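Histone acetyltransferase (Trypanosoma brucei brucei, PDB 6IF4) probably acetylates histone lysines with acetyl-CoA as a MYST-family enzyme, of which this chain is the presumed Tudor (Tudor-knot) domain. Local coordinates at residues V2-L14 and F18-A30. Numbering follows the deposited sequence.
Sequences VMFEVRQKVYATL and FHAAIIQEVAHDA
Val10 pairs with Ala21 and Ala12 with His19 as hydrogen-bonded antiparallel pairs, with Lys9–Ile22, Tyr11–Ala20 and Thr13–Phe18 as non-hydrogen-bonded pairs; the axes of strands 9-13 and 18-28 approach to 4.3 Å, with 141° between their N-to-C directions.

At the hairpin end, Thr13 CG2 sits over one face of the Phe18 ring, 3.7 Å from its centroid, a CH-pi contact. Arg58 makes a cation-pi contact with the same ring. Val10, Ala12 and Ala21 share the buried face; Ala12 CB and Ala21 CB are 3.9 Å apart. Ile23 points CG1 away from its carbonyl carbon (chi1 -74°), and CD1 reaches Phe4 CB at 3.2 Å, a tight contact. Val10 CG1 meets the same methyl at 4.0 Å.

This hairpin belongs to the strongly bent antiparallel sheet of the SH3-like Tudor-knot fold. Strand 18-28 lies between 9-13 and 35-41, and strand 57-59 pairs with the far edge of 9-13.

Ahead of the strand, the type II turn Glu5–Gln8 adds two more backbone hydrogen bonds to Ile23. Arg7 N donates to Ile23 O at 2.8 Å, and Ile23 N donates to Gln8 O. The Gln8 side chain is extended, and its OE1 accepts from Glu5 N at 2.9 Å. Arg7 bends at chi2 and chi3, which lays its guanidinium over Ile22 CG2, 3.8 Å from Arg7 NH2. In the guanidinium plane, a water bridges Arg7 NH1 to Gln24 O.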
loop_
_atom_site.group_PDB
_atom_site.type_symbol
_atom_site.label_atom_id
_atom_site.label_comp_id
_atom_site.label_asym_id
_atom_site.label_seq_id
_atom_site.Cartn_x
_atom_site.Cartn_y
_atom_site.Cartn_z
ATOM N N VAL B 2 7.718 -8.088 -7.557
ATOM C CA VAL B 2 7.523 -6.654 -7.770
ATOM C C VAL B 2 7.691 -5.883 -6.463
ATOM O O VAL B 2 7.137 -6.255 -5.430
ATOM C CB VAL B 2 6.143 -6.375 -8.395
ATOM C CG1 VAL B 2 5.033 -6.991 -7.549
ATOM C CG2 VAL B 2 5.926 -4.877 -8.560
ATOM N N MET B 3 8.468 -4.804 -6.516
ATOM C CA MET B 3 8.646 -3.910 -5.385
ATOM C C MET B 3 7.976 -2.570 -5.644
ATOM O O MET B 3 7.807 -2.146 -6.791
ATOM C CB MET B 3 10.127 -3.683 -5.084
ATOM C CG MET B 3 10.771 -4.791 -4.279
ATOM S SD MET B 3 12.435 -4.360 -3.746
ATOM C CE MET B 3 12.099 -2.908 -2.754
ATOM N N PHE B 4 7.595 -1.908 -4.559
ATOM C CA PHE B 4 6.967 -0.602 -4.615
ATOM C C PHE B 4 7.779 0.387 -3.787
ATOM O O PHE B 4 8.480 0.009 -2.841
ATOM C CB PHE B 4 5.523 -0.669 -4.115
ATOM C CG PHE B 4 4.683 -1.723 -4.787
ATOM C CD1 PHE B 4 4.027 -1.455 -5.980
ATOM C CD2 PHE B 4 4.530 -2.975 -4.215
ATOM C CE1 PHE B 4 3.244 -2.422 -6.593
ATOM C CE2 PHE B 4 3.750 -3.943 -4.821
ATOM C CZ PHE B 4 3.107 -3.667 -6.012
ATOM N N GLU B 5 7.660 1.670 -4.132
ATOM C CA GLU B 5 8.457 2.722 -3.520
ATOM C C GLU B 5 7.559 3.789 -2.904
ATOM O O GLU B 5 6.384 3.926 -3.257
ATOM C CB GLU B 5 9.407 3.366 -4.541
ATOM C CG GLU B 5 9.987 2.384 -5.540
ATOM C CD GLU B 5 11.405 2.733 -5.950
ATOM O OE1 GLU B 5 12.317 2.620 -5.107
ATOM O OE2 GLU B 5 11.608 3.114 -7.124
ATOM N N VAL B 6 8.130 4.538 -1.958
ATOM C CA VAL B 6 7.411 5.651 -1.351
ATOM C C VAL B 6 7.059 6.666 -2.430
ATOM O O VAL B 6 7.898 7.012 -3.274
ATOM C CB VAL B 6 8.257 6.280 -0.233
ATOM C CG1 VAL B 6 7.622 7.571 0.264
ATOM C CG2 VAL B 6 8.440 5.294 0.914
ATOM N N ARG B 7 5.807 7.132 -2.411
ATOM C CA ARG B 7 5.176 8.093 -3.323
ATOM C C ARG B 7 4.699 7.421 -4.610
ATOM O O ARG B 7 4.114 8.101 -5.460
ATOM C CB ARG B 7 6.071 9.290 -3.690
ATOM C CG ARG B 7 6.553 10.138 -2.511
ATOM C CD ARG B 7 5.514 10.258 -1.398
ATOM N NE ARG B 7 4.257 10.841 -1.860
ATOM C CZ ARG B 7 3.198 11.046 -1.083
ATOM N NH1 ARG B 7 3.242 10.717 0.202
ATOM N NH2 ARG B 7 2.095 11.578 -1.589
ATOM N N GLN B 8 4.929 6.124 -4.794
ATOM C CA GLN B 8 4.451 5.447 -5.992
ATOM C C GLN B 8 2.930 5.344 -5.987
ATOM O O GLN B 8 2.315 5.001 -4.974
ATOM C CB GLN B 8 5.064 4.052 -6.092
ATOM C CG GLN B 8 4.621 3.260 -7.311
ATOM C CD GLN B 8 5.418 1.990 -7.493
ATOM O OE1 GLN B 8 6.377 1.738 -6.765
ATOM N NE2 GLN B 8 5.025 1.178 -8.467
ATOM N N LYS B 9 2.323 5.633 -7.133
ATOM C CA LYS B 9 0.893 5.426 -7.309
ATOM C C LYS B 9 0.613 3.944 -7.518
ATOM O O LYS B 9 1.260 3.289 -8.342
ATOM C CB LYS B 9 0.377 6.235 -8.495
ATOM C CG LYS B 9 0.943 7.642 -8.572
ATOM C CD LYS B 9 0.008 8.565 -9.320
ATOM C CE LYS B 9 0.361 10.021 -9.057
ATOM N NZ LYS B 9 0.344 10.328 -7.603
ATOM N N VAL B 10 -0.355 3.416 -6.771
ATOM C CA VAL B 10 -0.702 2.002 -6.805
ATOM C C VAL B 10 -2.216 1.865 -6.733
ATOM O O VAL B 10 -2.946 2.832 -6.504
ATOM C CB VAL B 10 -0.054 1.214 -5.646
ATOM C CG1 VAL B 10 1.473 1.276 -5.718
ATOM C CG2 VAL B 10 -0.562 1.738 -4.312
ATOM N N TYR B 11 -2.680 0.640 -6.951
ATOM C CA TYR B 11 -4.017 0.218 -6.571
ATOM C C TYR B 11 -3.890 -0.677 -5.349
ATOM O O TYR B 11 -3.024 -1.555 -5.304
ATOM C CB TYR B 11 -4.717 -0.543 -7.698
ATOM C CG TYR B 11 -5.168 0.317 -8.859
ATOM C CD1 TYR B 11 -6.258 1.169 -8.737
ATOM C CD2 TYR B 11 -4.509 0.267 -10.079
ATOM C CE1 TYR B 11 -6.675 1.953 -9.799
ATOM C CE2 TYR B 11 -4.918 1.046 -11.146
ATOM C CZ TYR B 11 -6.000 1.886 -11.001
ATOM O OH TYR B 11 -6.405 2.663 -12.063
ATOM N N ALA B 12 -4.745 -0.451 -4.360
ATOM C CA ALA B 12 -4.698 -1.200 -3.115
ATOM C C ALA B 12 -6.081 -1.741 -2.797
ATOM O O ALA B 12 -7.084 -1.042 -2.962
ATOM C CB ALA B 12 -4.195 -0.334 -1.954
ATOM N N THR B 13 -6.132 -2.994 -2.357
ATOM C CA THR B 13 -7.404 -3.560 -1.949
ATOM C C THR B 13 -7.887 -2.899 -0.665
ATOM O O THR B 13 -7.099 -2.517 0.208
ATOM C CB THR B 13 -7.299 -5.072 -1.745
ATOM O OG1 THR B 13 -6.328 -5.354 -0.730
ATOM C CG2 THR B 13 -6.900 -5.757 -3.040
ATOM N N LEU B 14 -9.204 -2.778 -0.555
ATOM C CA LEU B 14 -9.827 -2.255 0.655
ATOM C C LEU B 14 -11.228 -2.838 0.682
ATOM O O LEU B 14 -12.083 -2.425 -0.109
ATOM C CB LEU B 14 -9.859 -0.729 0.646
ATOM C CG LEU B 14 -10.742 -0.041 1.690
ATOM C CD1 LEU B 14 -10.245 -0.345 3.091
ATOM C CD2 LEU B 14 -10.784 1.465 1.444
ATOM N N PHE B 18 -10.405 -2.809 -5.259
ATOM C CA PHE B 18 -9.190 -2.071 -5.569
ATOM C C PHE B 18 -9.501 -0.583 -5.655
ATOM O O PHE B 18 -10.418 -0.173 -6.373
ATOM C CB PHE B 18 -8.583 -2.560 -6.884
ATOM C CG PHE B 18 -7.543 -3.626 -6.711
ATOM C CD1 PHE B 18 -6.356 -3.351 -6.052
ATOM C CD2 PHE B 18 -7.747 -4.902 -7.212
ATOM C CE1 PHE B 18 -5.393 -4.327 -5.892
ATOM C CE2 PHE B 18 -6.788 -5.885 -7.053
ATOM C CZ PHE B 18 -5.607 -5.596 -6.392
ATOM N N HIS B 19 -8.733 0.225 -4.929
ATOM C CA HIS B 19 -8.883 1.673 -4.937
ATOM C C HIS B 19 -7.543 2.318 -5.243
ATOM O O HIS B 19 -6.496 1.814 -4.826
ATOM C CB HIS B 19 -9.423 2.187 -3.602
ATOM C CG HIS B 19 -10.839 1.788 -3.333
ATOM N ND1 HIS B 19 -11.918 2.511 -3.798
ATOM C CD2 HIS B 19 -11.357 0.738 -2.653
ATOM C CE1 HIS B 19 -13.037 1.924 -3.415
ATOM N NE2 HIS B 19 -12.724 0.847 -2.716
ATOM N N ALA B 20 -7.578 3.428 -5.979
ATOM C CA ALA B 20 -6.367 4.207 -6.196
ATOM C C ALA B 20 -5.763 4.618 -4.859
ATOM O O ALA B 20 -6.472 5.029 -3.936
ATOM C CB ALA B 20 -6.672 5.442 -7.042
ATOM N N ALA B 21 -4.443 4.489 -4.749
ATOM C CA ALA B 21 -3.756 4.767 -3.499
ATOM C C ALA B 21 -2.339 5.236 -3.797
ATOM O O ALA B 21 -1.888 5.247 -4.946
ATOM C CB ALA B 21 -3.755 3.532 -2.589
ATOM N N ILE B 22 -1.633 5.615 -2.735
ATOM C CA ILE B 22 -0.240 6.030 -2.802
ATOM C C ILE B 22 0.466 5.415 -1.604
ATOM O O ILE B 22 -0.129 5.222 -0.541
ATOM C CB ILE B 22 -0.082 7.574 -2.802
ATOM C CG1 ILE B 22 -0.755 8.202 -4.022
ATOM C CG2 ILE B 22 1.385 7.985 -2.762
ATOM C CD1 ILE B 22 -0.921 9.705 -3.917
ATOM N N ILE B 23 1.735 5.078 -1.784
ATOM C CA ILE B 23 2.524 4.491 -0.712
ATOM C C ILE B 23 3.178 5.608 0.089
ATOM O O ILE B 23 3.953 6.406 -0.449
ATOM C CB ILE B 23 3.550 3.502 -1.268
ATOM C CG1 ILE B 23 2.784 2.252 -1.693
ATOM C CG2 ILE B 23 4.603 3.165 -0.226
ATOM C CD1 ILE B 23 3.594 1.258 -2.347
ATOM N N GLN B 24 2.859 5.664 1.381
ATOM C CA GLN B 24 3.386 6.700 2.256
ATOM C C GLN B 24 4.697 6.310 2.900
ATOM O O GLN B 24 5.550 7.177 3.124
ATOM C CB GLN B 24 2.393 6.996 3.381
ATOM C CG GLN B 24 1.125 7.709 2.970
ATOM C CD GLN B 24 0.669 8.692 4.029
ATOM O OE1 GLN B 24 -0.050 9.653 3.739
ATOM N NE2 GLN B 24 1.114 8.474 5.263
ATOM N N GLU B 25 4.885 5.022 3.171
ATOM C CA GLU B 25 6.040 4.544 3.908
ATOM C C GLU B 25 6.299 3.101 3.517
ATOM O O GLU B 25 5.386 2.378 3.111
ATOM C CB GLU B 25 5.828 4.621 5.430
ATOM C CG GLU B 25 5.694 6.016 6.007
ATOM C CD GLU B 25 6.990 6.798 5.956
ATOM O OE1 GLU B 25 8.061 6.169 5.829
ATOM O OE2 GLU B 25 6.935 8.042 6.045
ATOM N N VAL B 26 7.557 2.698 3.631
ATOM C CA VAL B 26 7.970 1.316 3.445
ATOM C C VAL B 26 8.704 0.887 4.706
ATOM O O VAL B 26 9.480 1.664 5.275
ATOM C CB VAL B 26 8.862 1.154 2.196
ATOM C CG1 VAL B 26 9.400 -0.265 2.092
ATOM C CG2 VAL B 26 8.087 1.525 0.941
ATOM N N ALA B 27 8.460 -0.344 5.145
ATOM C CA ALA B 27 9.124 -0.856 6.331
ATOM C C ALA B 27 9.307 -2.357 6.187
ATOM O O ALA B 27 8.441 -3.052 5.649
ATOM C CB ALA B 27 8.326 -0.548 7.603
ATOM N N HIS B 28 10.461 -2.829 6.633
ATOM C CA HIS B 28 10.773 -4.272 6.600
ATOM C C HIS B 28 10.278 -4.909 7.903
ATOM O O HIS B 28 10.638 -4.421 8.930
ATOM C CB HIS B 28 12.282 -4.505 6.417
ATOM C CG HIS B 28 12.961 -3.649 5.404
ATOM N ND1 HIS B 28 13.547 -4.181 4.278
ATOM C CD2 HIS B 28 13.175 -2.315 5.340
ATOM C CE1 HIS B 28 14.057 -3.213 3.548
ATOM N NE2 HIS B 28 13.853 -2.075 4.174
ATOM N N ASP B 29 9.356 -5.853 7.828
ATOM C CA ASP B 29 8.888 -6.652 8.954
ATOM C C ASP B 29 10.020 -7.597 9.337
ATOM O O ASP B 29 10.356 -8.510 8.574
ATOM C CB ASP B 29 7.612 -7.395 8.579
ATOM C CG ASP B 29 6.978 -8.121 9.743
ATOM O OD1 ASP B 29 7.113 -7.684 10.907
ATOM O OD2 ASP B 29 6.321 -9.145 9.470
ATOM N N ALA B 30 10.660 -7.320 10.476
ATOM C CA ALA B 30 11.875 -8.034 10.863
ATOM C C ALA B 30 11.686 -9.547 10.856
ATOM O O ALA B 30 12.501 -10.278 10.285
ATOM C CB ALA B 30 12.347 -7.557 12.240
HETATM O O HOH W 1 5.329 9.740 2.166
#